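Local structure of GDP-mannose-dependent alpha-(1-6)-phosphatidylinositol monomannoside mannosyltransferase (Corynebacterium glutamicum, 3OKP) at residues 11-19 with 52-62; 216-227 with 331-342. The protein belongs to the glycosyltransferases of the GT-B type, which pair two Rossmann-like domains, and is modelled here with guanosine-5'-diphosphate-alpha-D-mannose bound. All coordinates share one frame; numbering follows the deposited sequence.

Contact 1 (11-19 with 52-62); sequences TNDFPPRIG and YDKTLDYEVIR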
loop_
_atom_site.group_PDB
_atom_site.type_symbol
_atom_site.label_atom_id
_atom_site.label_comp_id
_atom_site.label_asym_id
_atom_site.label_seq_id
_atom_site.Cartn_x
_atom_site.Cartn_y
_atom_site.Cartn_z
ATOM N N THR A 11 12.346 14.355 2.148
ATOM C CA THR A 11 12.337 12.938 1.782
ATOM C C THR A 11 13.542 12.468 0.964
ATOM O O THR A 11 14.036 13.179 0.086
ATOM C CB THR A 11 11.007 12.559 1.047
ATOM O OG1 THR A 11 10.981 11.156 0.767
ATOM C CG2 THR A 11 10.827 13.355 -0.253
ATOM N N ASN A 12 13.998 11.257 1.274
ATOM C CA ASN A 12 14.954 10.539 0.444
ATOM C C ASN A 12 14.228 9.680 -0.598
ATOM O O ASN A 12 14.855 9.105 -1.486
ATOM C CB ASN A 12 15.854 9.661 1.320
ATOM C CG ASN A 12 17.007 9.040 0.547
ATOM O OD1 ASN A 12 17.748 9.733 -0.147
ATOM N ND2 ASN A 12 17.159 7.726 0.665
ATOM N N ASP A 13 12.904 9.604 -0.478
ATOM C CA ASP A 13 12.090 8.716 -1.305
ATOM C C ASP A 13 11.140 9.513 -2.199
ATOM O O ASP A 13 10.020 9.823 -1.803
ATOM C CB ASP A 13 11.274 7.763 -0.423
ATOM C CG ASP A 13 12.122 7.033 0.603
ATOM O OD1 ASP A 13 13.066 6.312 0.209
ATOM O OD2 ASP A 13 11.829 7.173 1.811
ATOM N N PHE A 14 11.595 9.843 -3.401
ATOM C CA PHE A 14 10.791 10.625 -4.338
ATOM C C PHE A 14 11.017 10.106 -5.756
ATOM O O PHE A 14 12.111 9.635 -6.066
ATOM C CB PHE A 14 11.155 12.114 -4.230
ATOM C CG PHE A 14 10.111 13.049 -4.789
ATOM C CD1 PHE A 14 8.878 13.202 -4.157
ATOM C CD2 PHE A 14 10.369 13.794 -5.937
ATOM C CE1 PHE A 14 7.909 14.066 -4.672
ATOM C CE2 PHE A 14 9.408 14.663 -6.458
ATOM C CZ PHE A 14 8.177 14.799 -5.822
ATOM N N PRO A 15 9.975 10.154 -6.614
ATOM C CA PRO A 15 10.173 9.883 -8.039
ATOM C C PRO A 15 11.283 10.761 -8.641
ATOM O O PRO A 15 11.609 11.803 -8.065
ATOM C CB PRO A 15 8.817 10.239 -8.651
ATOM C CG PRO A 15 7.845 10.036 -7.557
ATOM C CD PRO A 15 8.558 10.425 -6.302
ATOM N N PRO A 16 11.840 10.373 -9.809
ATOM C CA PRO A 16 11.414 9.299 -10.720
ATOM C C PRO A 16 11.717 7.863 -10.264
ATOM O O PRO A 16 11.251 6.916 -10.901
ATOM C CB PRO A 16 12.160 9.628 -12.016
ATOM C CG PRO A 16 13.395 10.313 -11.564
ATOM C CD PRO A 16 13.031 11.079 -10.320
ATOM N N ARG A 17 12.486 7.702 -9.186
ATOM C CA ARG A 17 12.756 6.374 -8.626
ATOM C C ARG A 17 11.450 5.654 -8.276
ATOM O O ARG A 17 10.523 6.260 -7.732
ATOM C CB ARG A 17 13.668 6.475 -7.395
ATOM C CG ARG A 17 14.154 5.129 -6.854
ATOM C CD ARG A 17 15.143 5.309 -5.711
ATOM N NE ARG A 17 15.467 4.038 -5.066
ATOM N N ILE A 18 11.383 4.366 -8.609
ATOM C CA ILE A 18 10.186 3.554 -8.384
ATOM C C ILE A 18 10.228 2.890 -7.008
ATOM O O ILE A 18 11.261 2.353 -6.601
ATOM C CB ILE A 18 10.010 2.477 -9.502
ATOM C CG1 ILE A 18 9.900 3.132 -10.890
ATOM C CG2 ILE A 18 8.815 1.550 -9.217
ATOM C CD1 ILE A 18 8.695 4.057 -11.086
ATOM N N GLY A 19 9.105 2.939 -6.294
ATOM C CA GLY A 19 8.996 2.285 -4.993
ATOM C C GLY A 19 7.721 2.603 -4.239
ATOM O O GLY A 19 6.930 3.449 -4.664
ATOM N N TYR A 52 11.675 14.741 -14.676
ATOM C CA TYR A 52 10.468 14.443 -13.907
ATOM C C TYR A 52 9.875 15.695 -13.257
ATOM O O TYR A 52 8.668 15.922 -13.337
ATOM C CB TYR A 52 10.730 13.365 -12.847
ATOM C CG TYR A 52 9.480 12.975 -12.089
ATOM C CD1 TYR A 52 8.585 12.047 -12.619
ATOM C CD2 TYR A 52 9.181 13.549 -10.850
ATOM C CE1 TYR A 52 7.425 11.695 -11.934
ATOM C CE2 TYR A 52 8.023 13.206 -10.159
ATOM C CZ TYR A 52 7.151 12.276 -10.711
ATOM O OH TYR A 52 6.011 11.921 -10.033
ATOM N N ASP A 53 10.728 16.498 -12.622
ATOM C CA ASP A 53 10.300 17.707 -11.916
ATOM C C ASP A 53 9.652 18.731 -12.855
ATOM O O ASP A 53 8.751 19.473 -12.454
ATOM C CB ASP A 53 11.483 18.339 -11.168
ATOM C CG ASP A 53 12.041 17.434 -10.068
ATOM O OD1 ASP A 53 11.426 16.388 -9.760
ATOM O OD2 ASP A 53 13.109 17.774 -9.514
ATOM N N LYS A 54 10.118 18.745 -14.103
ATOM C CA LYS A 54 9.581 19.599 -15.163
ATOM C C LYS A 54 8.100 19.306 -15.463
ATOM O O LYS A 54 7.381 20.176 -15.963
ATOM C CB LYS A 54 10.439 19.432 -16.430
ATOM C CG LYS A 54 10.173 20.418 -17.564
ATOM C CD LYS A 54 10.685 21.820 -17.256
ATOM C CE LYS A 54 10.524 22.730 -18.466
ATOM N NZ LYS A 54 10.528 24.171 -18.074
ATOM N N THR A 55 7.653 18.090 -15.147
ATOM C CA THR A 55 6.267 17.679 -15.410
ATOM C C THR A 55 5.289 18.095 -14.306
ATOM O O THR A 55 4.074 18.060 -14.505
ATOM C CB THR A 55 6.133 16.146 -15.644
ATOM O OG1 THR A 55 6.333 15.440 -14.410
ATOM C CG2 THR A 55 7.126 15.658 -16.694
ATOM N N LEU A 56 5.824 18.492 -13.156
ATOM C CA LEU A 56 5.012 18.779 -11.970
ATOM C C LEU A 56 4.521 20.231 -11.908
ATOM O O LEU A 56 5.142 21.128 -12.484
ATOM C CB LEU A 56 5.793 18.418 -10.697
ATOM C CG LEU A 56 6.369 16.996 -10.616
ATOM C CD1 LEU A 56 7.220 16.813 -9.361
ATOM C CD2 LEU A 56 5.267 15.934 -10.679
ATOM N N ASP A 57 3.400 20.449 -11.219
ATOM C CA ASP A 57 2.869 21.802 -11.007
ATOM C C ASP A 57 3.213 22.375 -9.625
ATOM O O ASP A 57 2.715 23.437 -9.241
ATOM C CB ASP A 57 1.355 21.876 -11.287
ATOM C CG ASP A 57 0.526 20.936 -10.409
ATOM O OD1 ASP A 57 1.091 20.113 -9.653
ATOM O OD2 ASP A 57 -0.717 21.024 -10.491
ATOM N N TYR A 58 4.075 21.665 -8.900
ATOM C CA TYR A 58 4.621 22.144 -7.627
ATOM C C TYR A 58 6.153 22.083 -7.625
ATOM O O TYR A 58 6.753 21.340 -8.406
ATOM C CB TYR A 58 4.034 21.361 -6.444
ATOM C CG TYR A 58 4.271 19.864 -6.493
ATOM C CD1 TYR A 58 3.337 19.011 -7.083
ATOM C CD2 TYR A 58 5.421 19.302 -5.938
ATOM C CE1 TYR A 58 3.548 17.637 -7.133
ATOM C CE2 TYR A 58 5.642 17.930 -5.981
ATOM C CZ TYR A 58 4.705 17.105 -6.579
ATOM O OH TYR A 58 4.917 15.748 -6.614
ATOM N N GLU A 59 6.772 22.866 -6.746
ATOM C CA GLU A 59 8.229 23.009 -6.699
ATOM C C GLU A 59 8.927 21.833 -6.016
ATOM O O GLU A 59 8.515 21.387 -4.940
ATOM C CB GLU A 59 8.611 24.322 -6.002
ATOM C CG GLU A 59 10.120 24.571 -5.893
ATOM C CD GLU A 59 10.466 25.838 -5.133
ATOM O OE1 GLU A 59 9.641 26.296 -4.308
ATOM O OE2 GLU A 59 11.574 26.375 -5.356
ATOM N N VAL A 60 9.988 21.343 -6.657
ATOM C CA VAL A 60 10.882 20.348 -6.065
ATOM C C VAL A 60 12.288 20.945 -5.980
ATOM O O VAL A 60 12.864 21.345 -6.995
ATOM C CB VAL A 60 10.915 19.022 -6.879
ATOM C CG1 VAL A 60 11.869 18.007 -6.241
ATOM C CG2 VAL A 60 9.515 18.427 -7.001
ATOM N N ILE A 61 12.812 21.028 -4.761
ATOM C CA ILE A 61 14.186 21.466 -4.528
ATOM C C ILE A 61 15.052 20.224 -4.338
ATOM O O ILE A 61 14.887 19.480 -3.366
ATOM C CB ILE A 61 14.297 22.412 -3.302
ATOM C CG1 ILE A 61 13.408 23.647 -3.502
ATOM C CG2 ILE A 61 15.757 22.812 -3.051
ATOM C CD1 ILE A 61 13.147 24.451 -2.235
ATOM N N ARG A 62 15.965 20.002 -5.279
ATOM C CA ARG A 62 16.782 18.794 -5.281
ATOM C C ARG A 62 18.075 18.949 -4.482
ATOM O O ARG A 62 18.874 19.860 -4.722
ATOM C CB ARG A 62 17.080 18.343 -6.715
ATOM C CG ARG A 62 15.868 17.811 -7.487
ATOM C CD ARG A 62 15.475 16.405 -7.046
ATOM N NE ARG A 62 14.352 15.885 -7.827
ATOM C CZ ARG A 62 13.877 14.645 -7.736
ATOM N NH1 ARG A 62 14.423 13.774 -6.893
ATOM N NH2 ARG A 62 12.851 14.275 -8.491
HETATM O O HOH W 1 14.337 11.042 -6.531
#
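Arg62 reaches from the edge strand 59-63 to the loop that follows strand 7-11, and its guanidinium meets Phe14, Pro15 and Pro16. Beyond CB and CG the chain turns at chi2 (-76°), swinging the head group toward that loop. NE donates to the syn lone pair of Asp53 OD2 at 2.8 Å, and NH2 to Asp53 OD1 at 2.8 Å, a side-on, two-point salt bridge. The same NH2 also gives a nearly straight bond (168°) to Pro15 O, 2.8 Å away, in the carbonyl plane and on a lone pair. At the tip, NH1 donates both to Ser42 O and to water 1, and that water hydrogen-bonds to Phe14 O (2.7 Å). NH2 sits 3.6 Å from Phe14 CD2, in the ring plane and so at its edge. Tyr58 OH (3.5 Å from Phe14 CZ), Leu56 CD1 and Asp53 OD1 also lie at that edge, and Val60 CG2 approaches CE2 obliquely. Pro15 CB rests on a face of Tyr52 as a CH-pi contact, 3.7 Å from the ring centroid and 27° off its normal; Pro16, after a cis peptide, places its N over the same face. The contact thus ties the loop before helix 20-29 to one edge of the seven-stranded parallel sheet of a GT-B domain. With in-plane partners on all three nitrogens, the guanidinium's rotation is fixed, and its charge is probably largely balanced by Asp53.

Contact 2 (216-227 with 331-342); sequences LIKAMPQVIAAR and VDKLSELLIELL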
loop_
_atom_site.group_PDB
_atom_site.type_symbol
_atom_site.label_atom_id
_atom_site.label_comp_id
_atom_site.label_asym_id
_atom_site.label_seq_id
_atom_site.Cartn_x
_atom_site.Cartn_y
_atom_site.Cartn_z
ATOM N N LEU A 216 -2.907 -21.006 -1.446
ATOM C CA LEU A 216 -3.884 -21.069 -2.537
ATOM C C LEU A 216 -3.714 -22.320 -3.400
ATOM O O LEU A 216 -4.694 -23.012 -3.704
ATOM C CB LEU A 216 -3.788 -19.804 -3.405
ATOM C CG LEU A 216 -4.891 -18.730 -3.426
ATOM C CD1 LEU A 216 -5.878 -18.793 -2.256
ATOM C CD2 LEU A 216 -4.299 -17.325 -3.574
ATOM N N ILE A 217 -2.469 -22.604 -3.786
ATOM C CA ILE A 217 -2.144 -23.780 -4.595
ATOM C C ILE A 217 -2.522 -25.079 -3.871
ATOM O O ILE A 217 -3.064 -26.004 -4.483
ATOM C CB ILE A 217 -0.648 -23.780 -5.024
ATOM C CG1 ILE A 217 -0.410 -22.721 -6.113
ATOM C CG2 ILE A 217 -0.210 -25.157 -5.508
ATOM C CD1 ILE A 217 1.054 -22.323 -6.297
ATOM N N LYS A 218 -2.254 -25.129 -2.568
ATOM C CA LYS A 218 -2.565 -26.306 -1.755
ATOM C C LYS A 218 -4.070 -26.509 -1.564
ATOM O O LYS A 218 -4.526 -27.628 -1.326
ATOM C CB LYS A 218 -1.843 -26.239 -0.405
ATOM C CG LYS A 218 -0.337 -26.476 -0.507
ATOM C CD LYS A 218 0.357 -26.353 0.838
ATOM C CE LYS A 218 1.870 -26.405 0.684
ATOM N NZ LYS A 218 2.558 -26.468 2.009
ATOM N N ALA A 219 -4.833 -25.424 -1.676
ATOM C CA ALA A 219 -6.291 -25.482 -1.581
ATOM C C ALA A 219 -6.959 -25.873 -2.906
ATOM O O ALA A 219 -8.124 -26.285 -2.918
ATOM C CB ALA A 219 -6.845 -24.153 -1.073
ATOM N N MET A 220 -6.221 -25.759 -4.012
ATOM C CA MET A 220 -6.796 -26.001 -5.343
ATOM C C MET A 220 -7.390 -27.403 -5.617
ATOM O O MET A 220 -8.458 -27.487 -6.218
ATOM C CB MET A 220 -5.854 -25.560 -6.475
ATOM C CG MET A 220 -5.813 -24.042 -6.704
ATOM S SD MET A 220 -7.416 -23.240 -6.991
ATOM C CE MET A 220 -7.768 -23.752 -8.671
ATOM N N PRO A 221 -6.707 -28.498 -5.197
ATOM C CA PRO A 221 -7.272 -29.825 -5.491
ATOM C C PRO A 221 -8.754 -29.979 -5.123
ATOM O O PRO A 221 -9.527 -30.518 -5.920
ATOM C CB PRO A 221 -6.397 -30.774 -4.667
ATOM C CG PRO A 221 -5.073 -30.080 -4.618
ATOM C CD PRO A 221 -5.419 -28.612 -4.482
ATOM N N GLN A 222 -9.152 -29.501 -3.944
ATOM C CA GLN A 222 -10.565 -29.560 -3.547
ATOM C C GLN A 222 -11.443 -28.642 -4.394
ATOM O O GLN A 222 -12.553 -29.022 -4.772
ATOM C CB GLN A 222 -10.744 -29.255 -2.058
ATOM C CG GLN A 222 -10.438 -30.437 -1.150
ATOM C CD GLN A 222 -10.582 -30.087 0.317
ATOM O OE1 GLN A 222 -9.589 -29.870 1.013
ATOM N NE2 GLN A 222 -11.820 -30.014 0.791
ATOM N N VAL A 223 -10.936 -27.444 -4.695
ATOM C CA VAL A 223 -11.646 -26.494 -5.559
ATOM C C VAL A 223 -11.895 -27.111 -6.937
ATOM O O VAL A 223 -13.023 -27.097 -7.438
ATOM C CB VAL A 223 -10.889 -25.142 -5.691
ATOM C CG1 VAL A 223 -11.620 -24.193 -6.642
ATOM C CG2 VAL A 223 -10.709 -24.481 -4.322
ATOM N N ILE A 224 -10.839 -27.670 -7.527
ATOM C CA ILE A 224 -10.900 -28.299 -8.850
ATOM C C ILE A 224 -11.873 -29.477 -8.876
ATOM O O ILE A 224 -12.607 -29.653 -9.847
ATOM C CB ILE A 224 -9.490 -28.753 -9.333
ATOM C CG1 ILE A 224 -8.574 -27.539 -9.503
ATOM C CG2 ILE A 224 -9.579 -29.541 -10.646
ATOM C CD1 ILE A 224 -7.099 -27.866 -9.452
ATOM N N ALA A 225 -11.879 -30.279 -7.812
ATOM C CA ALA A 225 -12.790 -31.422 -7.731
ATOM C C ALA A 225 -14.250 -30.971 -7.833
ATOM O O ALA A 225 -15.046 -31.583 -8.548
ATOM C CB ALA A 225 -12.550 -32.217 -6.450
ATOM N N ALA A 226 -14.579 -29.879 -7.143
ATOM C CA ALA A 226 -15.936 -29.327 -7.152
ATOM C C ALA A 226 -16.247 -28.576 -8.449
ATOM O O ALA A 226 -17.349 -28.692 -8.991
ATOM C CB ALA A 226 -16.141 -28.418 -5.950
ATOM N N ARG A 227 -15.270 -27.807 -8.929
ATOM C CA ARG A 227 -15.416 -26.994 -10.135
ATOM C C ARG A 227 -14.212 -27.228 -11.061
ATOM O O ARG A 227 -13.236 -26.476 -11.011
ATOM C CB ARG A 227 -15.538 -25.506 -9.771
ATOM C CG ARG A 227 -16.709 -25.145 -8.834
ATOM C CD ARG A 227 -18.082 -25.357 -9.489
ATOM N NE ARG A 227 -18.243 -24.548 -10.699
ATOM C CZ ARG A 227 -18.715 -23.305 -10.718
ATOM N NH1 ARG A 227 -19.087 -22.710 -9.590
ATOM N NH2 ARG A 227 -18.810 -22.653 -11.871
ATOM N N VAL A 331 -6.250 -25.393 4.963
ATOM C CA VAL A 331 -6.552 -25.834 3.597
ATOM C C VAL A 331 -8.044 -26.079 3.390
ATOM O O VAL A 331 -8.624 -25.596 2.411
ATOM C CB VAL A 331 -5.763 -27.119 3.208
ATOM C CG1 VAL A 331 -5.946 -27.437 1.729
ATOM C CG2 VAL A 331 -4.281 -26.972 3.533
ATOM N N ASP A 332 -8.653 -26.823 4.314
ATOM C CA ASP A 332 -10.071 -27.166 4.227
ATOM C C ASP A 332 -10.980 -25.940 4.216
ATOM O O ASP A 332 -11.912 -25.874 3.416
ATOM C CB ASP A 332 -10.479 -28.123 5.355
ATOM C CG ASP A 332 -10.105 -29.566 5.063
ATOM O OD1 ASP A 332 -9.590 -29.853 3.959
ATOM O OD2 ASP A 332 -10.329 -30.422 5.941
ATOM N N LYS A 333 -10.704 -24.975 5.093
ATOM C CA LYS A 333 -11.528 -23.767 5.180
ATOM C C LYS A 333 -11.352 -22.862 3.954
ATOM O O LYS A 333 -12.334 -22.337 3.422
ATOM C CB LYS A 333 -11.253 -23.001 6.479
ATOM C CG LYS A 333 -12.146 -21.776 6.715
ATOM C CD LYS A 333 -13.611 -22.144 6.942
ATOM C CE LYS A 333 -14.457 -20.893 7.159
ATOM N NZ LYS A 333 -15.888 -21.209 7.423
ATOM N N LEU A 334 -10.106 -22.696 3.512
ATOM C CA LEU A 334 -9.804 -21.883 2.333
ATOM C C LEU A 334 -10.482 -22.437 1.078
ATOM O O LEU A 334 -11.104 -21.686 0.325
ATOM C CB LEU A 334 -8.287 -21.751 2.126
ATOM C CG LEU A 334 -7.751 -20.916 0.952
ATOM C CD1 LEU A 334 -8.309 -19.491 0.937
ATOM C CD2 LEU A 334 -6.231 -20.889 0.980
ATOM N N SER A 335 -10.369 -23.747 0.860
ATOM C CA SER A 335 -11.016 -24.370 -0.293
ATOM C C SER A 335 -12.541 -24.295 -0.171
ATOM O O SER A 335 -13.226 -24.025 -1.154
ATOM C CB SER A 335 -10.528 -25.807 -0.508
ATOM O OG SER A 335 -10.879 -26.636 0.579
ATOM N N GLU A 336 -13.053 -24.505 1.043
ATOM C CA GLU A 336 -14.490 -24.411 1.331
ATOM C C GLU A 336 -15.044 -23.021 1.010
ATOM O O GLU A 336 -16.076 -22.900 0.341
ATOM C CB GLU A 336 -14.766 -24.769 2.796
ATOM C CG GLU A 336 -16.240 -24.817 3.179
ATOM C CD GLU A 336 -16.450 -25.245 4.621
ATOM O OE1 GLU A 336 -16.250 -24.410 5.525
ATOM O OE2 GLU A 336 -16.822 -26.415 4.851
ATOM N N LEU A 337 -14.351 -21.988 1.490
ATOM C CA LEU A 337 -14.680 -20.593 1.186
ATOM C C LEU A 337 -14.679 -20.301 -0.314
ATOM O O LEU A 337 -15.577 -19.624 -0.817
ATOM C CB LEU A 337 -13.711 -19.645 1.907
ATOM C CG LEU A 337 -14.150 -18.819 3.129
ATOM C CD1 LEU A 337 -15.398 -19.350 3.829
ATOM C CD2 LEU A 337 -13.006 -18.661 4.125
ATOM N N LEU A 338 -13.670 -20.806 -1.019
ATOM C CA LEU A 338 -13.570 -20.608 -2.467
ATOM C C LEU A 338 -14.727 -21.265 -3.233
ATOM O O LEU A 338 -15.358 -20.618 -4.068
ATOM C CB LEU A 338 -12.206 -21.074 -2.995
ATOM C CG LEU A 338 -11.021 -20.150 -2.677
ATOM C CD1 LEU A 338 -9.683 -20.874 -2.831
ATOM C CD2 LEU A 338 -11.056 -18.880 -3.535
ATOM N N ILE A 339 -15.009 -22.532 -2.932
ATOM C CA ILE A 339 -16.114 -23.263 -3.569
ATOM C C ILE A 339 -17.470 -22.617 -3.255
ATOM O O ILE A 339 -18.290 -22.419 -4.158
ATOM C CB ILE A 339 -16.133 -24.758 -3.156
ATOM C CG1 ILE A 339 -14.850 -25.469 -3.615
ATOM C CG2 ILE A 339 -17.374 -25.468 -3.724
ATOM C CD1 ILE A 339 -14.560 -26.766 -2.857
ATOM N N GLU A 340 -17.685 -22.284 -1.982
ATOM C CA GLU A 340 -18.919 -21.633 -1.525
ATOM C C GLU A 340 -19.204 -20.337 -2.298
ATOM O O GLU A 340 -20.327 -20.119 -2.764
ATOM C CB GLU A 340 -18.859 -21.372 -0.013
ATOM C CG GLU A 340 -20.192 -20.970 0.626
ATOM C CD GLU A 340 -20.091 -20.731 2.128
ATOM O OE1 GLU A 340 -18.985 -20.440 2.633
ATOM O OE2 GLU A 340 -21.131 -20.832 2.808
ATOM N N LEU A 341 -18.182 -19.497 -2.446
ATOM C CA LEU A 341 -18.318 -18.238 -3.179
ATOM C C LEU A 341 -18.499 -18.430 -4.682
ATOM O O LEU A 341 -19.339 -17.769 -5.291
ATOM C CB LEU A 341 -17.137 -17.304 -2.896
ATOM C CG LEU A 341 -17.139 -16.513 -1.587
ATOM C CD1 LEU A 341 -15.916 -15.602 -1.536
ATOM C CD2 LEU A 341 -18.424 -15.700 -1.421
ATOM N N LEU A 342 -17.709 -19.326 -5.274
ATOM C CA LEU A 342 -17.842 -19.659 -6.696
ATOM C C LEU A 342 -19.226 -20.222 -7.042
ATOM O O LEU A 342 -19.722 -20.018 -8.152
ATOM C CB LEU A 342 -16.750 -20.639 -7.139
ATOM C CG LEU A 342 -15.305 -20.138 -7.256
ATOM C CD1 LEU A 342 -14.354 -21.311 -7.479
ATOM C CD2 LEU A 342 -15.143 -19.087 -8.357
HETATM O O HOH W 2 -18.308 -19.564 -10.744
#
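Ala219 and Ser335 mark where helices 213-226 and 331-342 come together, their CA atoms 5.0 Å apart. The short side chains let the segment axes close to 8.4 Å, crossing at -48°, and bring Ser335 CB within 3.4 Å of Ala219 O. On the inner side, Ala219 CB meets Leu334 CD2 at 3.9 Å, and Leu216 CD1 reaches the same leucine. Val223 is a knob in a hole formed by Ser335, Leu338, Ile339 and Leu342; with CG1 anti to the backbone N (chi1 178°), that methyl faces Leu342 CD1, leaving CG2 4.0 Å from Leu338 CB. Beside it Ala226 CB touches Ile339 CD1 at 3.8 Å. The outer side is looser and more polar: Gln222 and Asp332, both exposed, approach one another. At the far end, Arg227 NH1 makes only a weak, bent bond to Leu342 O (3.1 Å, 138°), its stronger partner being the salt-bridged Asp343; water 2 donates to the same carbonyl and accepts a weak bond from NH2. Leu216 and Met220 pack on Leu232, and Leu338 and Leu342 on Ile275, so the pair lies on part of one face of the six-stranded parallel sheet, the helix layering that marks the Rossmann-like domains of GT-B glycosyltransferases.

How the contacts relate
The two contacts come in series along the chain, contact 1 closing before contact 2 opens, and they share no helix, strand or sheet. Contact 1 joins the loop after strand 7-11 to the end of helix 46-53 and to strand 59-63, at one edge of the seven-stranded parallel sheet; contact 2 pairs helices lying against the six-stranded one. Their centres are 45 Å apart, on opposite sides of the chain's centre, and the nearest atoms are about 23 Å apart. Each contact therefore belongs to a separate half of the two-domain GT-B architecture. Guanosine-5'-diphosphate-alpha-D-mannose is bound by residues between 205 and 298, and the side chain of Leu216 in contact 2 is about 13 Å from it.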